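Side-chain contacts in putative oxidoreductase with NAD(P)-binding Rossmann-fold domain (Clostridium difficile, PDB 3UUW), which probably acts as an NAD(P)-dependent oxidoreductase of the Gfo/Idh/MocA type, with a nucleotide-binding Rossmann domain joined to a larger beta-sheet domain: residues A[24-27]-A[31-34]; A[36-39]-A[44-47]. All blocks are in the same frame, centred on the assembly; numbering follows the deposited sequence.

Contact 1 (A[24-27]-A[31-34])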
loop_
_atom_site.group_PDB
_atom_site.type_symbol
_atom_site.label_atom_id
_atom_site.label_comp_id
_atom_site.label_asym_id
_atom_site.label_seq_id
_atom_site.Cartn_x
_atom_site.Cartn_y
_atom_site.Cartn_z
ATOM N N PRO A 24 -23.086 -9.875 -19.383
ATOM C CA PRO A 24 -23.368 -8.606 -18.694
ATOM C C PRO A 24 -23.160 -7.356 -19.541
ATOM O O PRO A 24 -23.786 -6.334 -19.279
ATOM C CB PRO A 24 -22.412 -8.639 -17.500
ATOM C CG PRO A 24 -22.253 -10.118 -17.210
ATOM C CD PRO A 24 -22.152 -10.712 -18.589
ATOM N N ILE A 25 -22.303 -7.426 -20.544
ATOM C CA ILE A 25 -22.114 -6.260 -21.422
ATOM C C ILE A 25 -22.994 -6.321 -22.679
ATOM O O ILE A 25 -23.604 -5.296 -23.078
ATOM C CB ILE A 25 -20.626 -6.020 -21.752
ATOM C CG1 ILE A 25 -19.954 -7.295 -22.212
ATOM C CG2 ILE A 25 -19.926 -5.460 -20.548
ATOM C CD1 ILE A 25 -18.412 -7.237 -22.268
ATOM N N LEU A 26 -23.113 -7.503 -23.282
ATOM C CA LEU A 26 -23.798 -7.619 -24.555
ATOM C C LEU A 26 -25.312 -7.553 -24.436
ATOM O O LEU A 26 -25.979 -7.237 -25.411
ATOM C CB LEU A 26 -23.368 -8.893 -25.293
ATOM C CG LEU A 26 -21.904 -8.916 -25.737
ATOM C CD1 LEU A 26 -21.582 -10.289 -26.297
ATOM C CD2 LEU A 26 -21.603 -7.778 -26.763
ATOM N N THR A 27 -25.846 -7.824 -23.243
ATOM C CA THR A 27 -27.285 -7.758 -23.040
ATOM C C THR A 27 -27.807 -6.332 -22.965
ATOM O O THR A 27 -29.028 -6.143 -22.997
ATOM C CB THR A 27 -27.737 -8.591 -21.830
ATOM O OG1 THR A 27 -27.029 -8.158 -20.675
ATOM C CG2 THR A 27 -27.482 -10.087 -22.093
ATOM N N ARG A 31 -25.439 -1.300 -29.894
ATOM C CA ARG A 31 -24.927 -1.154 -31.271
ATOM C C ARG A 31 -25.268 -2.327 -32.188
ATOM O O ARG A 31 -24.695 -2.472 -33.275
ATOM C CB ARG A 31 -23.425 -0.999 -31.208
ATOM C CG ARG A 31 -22.934 0.213 -30.406
ATOM C CD ARG A 31 -23.280 1.527 -31.076
ATOM N NE ARG A 31 -22.396 2.620 -30.654
ATOM C CZ ARG A 31 -22.463 3.268 -29.487
ATOM N NH1 ARG A 31 -23.370 2.940 -28.562
ATOM N NH2 ARG A 31 -21.597 4.244 -29.233
ATOM N N PHE A 32 -26.184 -3.170 -31.745
ATOM C CA PHE A 32 -26.588 -4.340 -32.504
ATOM C C PHE A 32 -27.899 -4.850 -31.959
ATOM O O PHE A 32 -28.348 -4.424 -30.878
ATOM C CB PHE A 32 -25.533 -5.463 -32.394
ATOM C CG PHE A 32 -25.189 -5.822 -30.977
ATOM C CD1 PHE A 32 -26.003 -6.654 -30.228
ATOM C CD2 PHE A 32 -24.056 -5.286 -30.375
ATOM C CE1 PHE A 32 -25.703 -6.944 -28.910
ATOM C CE2 PHE A 32 -23.746 -5.572 -29.061
ATOM C CZ PHE A 32 -24.575 -6.393 -28.322
ATOM N N GLU A 33 -28.528 -5.744 -32.714
ATOM C CA GLU A 33 -29.701 -6.452 -32.245
ATOM C C GLU A 33 -29.239 -7.806 -31.713
ATOM O O GLU A 33 -28.534 -8.531 -32.424
ATOM C CB GLU A 33 -30.697 -6.672 -33.381
ATOM C CG GLU A 33 -31.991 -7.316 -32.928
ATOM C CD GLU A 33 -32.957 -7.659 -34.061
ATOM O OE1 GLU A 33 -32.594 -7.525 -35.250
ATOM O OE2 GLU A 33 -34.090 -8.078 -33.739
ATOM N N PHE A 34 -29.618 -8.139 -30.474
ATOM C CA PHE A 34 -29.296 -9.441 -29.861
ATOM C C PHE A 34 -30.411 -10.406 -30.306
ATOM O O PHE A 34 -31.461 -10.523 -29.671
ATOM C CB PHE A 34 -29.206 -9.325 -28.332
ATOM C CG PHE A 34 -28.375 -10.408 -27.669
ATOM C CD1 PHE A 34 -28.317 -11.692 -28.177
ATOM C CD2 PHE A 34 -27.697 -10.140 -26.502
ATOM C CE1 PHE A 34 -27.546 -12.679 -27.538
ATOM C CE2 PHE A 34 -26.943 -11.117 -25.858
ATOM C CZ PHE A 34 -26.863 -12.393 -26.389
#
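The carbonyl oxygen of Leu26, in helix 16-26, is approached by two phenylalanine rings of segment 31-34, from directions roughly at right angles. Phe32 presents its rim to it: CZ lies 3.3 Å from Leu26 O, close to the plane of the ring, so the weakly positive C-H border of the aromatic faces the oxygen. From the other ring Phe34 CD2 comes to 3.5 Å of Leu26 O at an oblique angle. The hydroxyl of Ser29, in the turn between the segments, gives this carbonyl a conventional hydrogen bond.

The side chain of Leu26 crosses Phe32 at about a right angle, and its CD2 methyl rests 3.6 Å from Phe32 CZ. The bond from CA to CB of Phe32 points toward segment 24-27, and with CG between the backbone N and the carbonyl carbon (chi1 54°) the ring's CZ meets both the Leu26 carbonyl and its methyl. Phe34 takes the other course, with CG swung opposite its own N (chi1 -157°). It runs alongside Thr27, whose CG2 methyl touches Phe34 CE2 at 3.9 Å; the Thr27 hydroxyl turns back to the preceding turn and bonds to Leu23 O.

All four touching residues are buried. Met9 of strand 8-12 packs on both rings, Ile277 of helix 269-281 lies against Phe32, and Arg53 of the second subunit packs on Phe34 while bonding to Thr27 O. The aromatic pair thus seals the helix-to-strand return of the first beta-alpha-beta unit, 8-12, 16-26 and 33-38, of a Rossmann fold.

Contact 2 (A[36-39]-A[44-47])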
loop_
_atom_site.group_PDB
_atom_site.type_symbol
_atom_site.label_atom_id
_atom_site.label_comp_id
_atom_site.label_asym_id
_atom_site.label_seq_id
_atom_site.Cartn_x
_atom_site.Cartn_y
_atom_site.Cartn_z
ATOM N N GLY A 36 -30.596 -13.760 -30.653
ATOM C CA GLY A 36 -30.869 -14.969 -29.906
ATOM C C GLY A 36 -29.634 -15.645 -29.388
ATOM O O GLY A 36 -28.510 -15.185 -29.604
ATOM N N ALA A 37 -29.848 -16.772 -28.716
ATOM C CA ALA A 37 -28.754 -17.507 -28.139
ATOM C C ALA A 37 -29.057 -19.003 -28.135
ATOM O O ALA A 37 -30.211 -19.411 -28.082
ATOM C CB ALA A 37 -28.483 -17.016 -26.701
ATOM N N PHE A 38 -27.997 -19.796 -28.200
ATOM C CA PHE A 38 -28.094 -21.233 -28.170
ATOM C C PHE A 38 -27.018 -21.766 -27.259
ATOM O O PHE A 38 -25.888 -21.254 -27.234
ATOM C CB PHE A 38 -27.897 -21.846 -29.567
ATOM C CG PHE A 38 -27.660 -23.342 -29.528
ATOM C CD1 PHE A 38 -28.722 -24.221 -29.417
ATOM C CD2 PHE A 38 -26.371 -23.852 -29.498
ATOM C CE1 PHE A 38 -28.498 -25.587 -29.330
ATOM C CE2 PHE A 38 -26.136 -25.201 -29.418
ATOM C CZ PHE A 38 -27.197 -26.075 -29.334
ATOM N N THR A 39 -27.403 -22.783 -26.495
ATOM C CA THR A 39 -26.478 -23.611 -25.744
ATOM C C THR A 39 -27.103 -25.031 -25.740
ATOM O O THR A 39 -28.321 -25.168 -25.779
ATOM C CB THR A 39 -26.152 -23.021 -24.345
ATOM O OG1 THR A 39 -24.926 -23.586 -23.862
ATOM C CG2 THR A 39 -27.279 -23.263 -23.328
ATOM N N LYS A 44 -30.973 -24.920 -19.392
ATOM C CA LYS A 44 -30.137 -23.780 -19.109
ATOM C C LYS A 44 -30.391 -22.703 -20.153
ATOM O O LYS A 44 -30.473 -21.515 -19.818
ATOM C CB LYS A 44 -28.662 -24.166 -19.098
ATOM C CG LYS A 44 -27.771 -23.036 -18.624
ATOM C CD LYS A 44 -26.303 -23.432 -18.487
ATOM C CE LYS A 44 -25.649 -23.621 -19.836
ATOM N NZ LYS A 44 -24.248 -24.142 -19.718
ATOM N N ARG A 45 -30.508 -23.116 -21.417
ATOM C CA ARG A 45 -30.755 -22.184 -22.516
ATOM C C ARG A 45 -31.999 -21.353 -22.262
ATOM O O ARG A 45 -31.977 -20.123 -22.369
ATOM C CB ARG A 45 -30.939 -22.956 -23.830
ATOM C CG ARG A 45 -31.236 -22.062 -24.994
ATOM C CD ARG A 45 -31.097 -22.766 -26.302
ATOM N NE ARG A 45 -32.193 -23.670 -26.611
ATOM C CZ ARG A 45 -32.098 -24.993 -26.790
ATOM N NH1 ARG A 45 -30.947 -25.654 -26.666
ATOM N NH2 ARG A 45 -33.180 -25.662 -27.114
ATOM N N GLU A 46 -33.086 -22.021 -21.923
ATOM C CA GLU A 46 -34.351 -21.324 -21.742
ATOM C C GLU A 46 -34.340 -20.397 -20.518
ATOM O O GLU A 46 -34.923 -19.309 -20.557
ATOM C CB GLU A 46 -35.516 -22.316 -21.760
ATOM C CG GLU A 46 -35.603 -22.988 -23.139
ATOM C CD GLU A 46 -36.866 -23.739 -23.392
ATOM O OE1 GLU A 46 -37.515 -24.193 -22.429
ATOM O OE2 GLU A 46 -37.196 -23.899 -24.583
ATOM N N LYS A 47 -33.664 -20.818 -19.455
ATOM C CA LYS A 47 -33.578 -20.009 -18.243
ATOM C C LYS A 47 -32.769 -18.732 -18.498
ATOM O O LYS A 47 -33.228 -17.631 -18.191
ATOM C CB LYS A 47 -32.965 -20.820 -17.100
ATOM C CG LYS A 47 -33.090 -20.154 -15.729
ATOM C CD LYS A 47 -32.452 -21.010 -14.637
ATOM C CE LYS A 47 -32.564 -20.345 -13.270
ATOM N NZ LYS A 47 -32.085 -18.943 -13.301
#
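Arg45 NH1 donates a hydrogen bond of 2.8 Å to Thr39 O, the one hydrogen bond between segments 36-39 and 44-47. The acceptor lies in the guanidinium plane, and the N-H...O angle is 150°. The donor approaches almost head-on to the carbonyl, with a C=O...N angle of 163°.

Phe38 also reaches the guanidinium: its CE1 is 3.6 Å from Arg45 NH1, and ring and guanidinium planes are only 18° apart, although the contact is oblique rather than a stack. Closer to the helix, the aliphatic part of Arg45 passes along the strand, with CD 3.7 Å from Thr39 N. A bend at chi3 then turns the guanidinium back to the carbonyl. The side chains of Thr39 and Arg45 run antiparallel past one another, which brings the Thr39 CG2 methyl to 3.7 Å from Arg45 CB. The same methyl meets Lys44 CE at 3.9 Å.

Farther out, Thr39 is steadied by its hydroxyl, which bonds to Leu14 N in the glycine-rich turn after strand 8-12. Asn41 OD1 accepts from Lys44 N near the start of the helix, and Pro56 packs on Arg45.

The arginine therefore spends one N-H on a backbone carbonyl just past the strand while its methylenes cover the neighbouring backbone, and its positive charge probably polarises that peptide group.

From the N terminus, strand 8-12 leads through a glycine-rich turn into helix 16-26, and contact 1 closes the short loop by which that helix returns to strand 33-38. The chain then runs up this strand, an outer one of the parallel sheet within this chain, and contact 2 closes the next turn, into helix 42-52. The two follow in series, neither nesting nor crossing; their centres are 15 Å apart and their segments do not otherwise touch. Together they join the two end regions of strand 33-38 to its flanking helices, the first to the helix before it and the second to the helix after it, all inside the Rossmann domain.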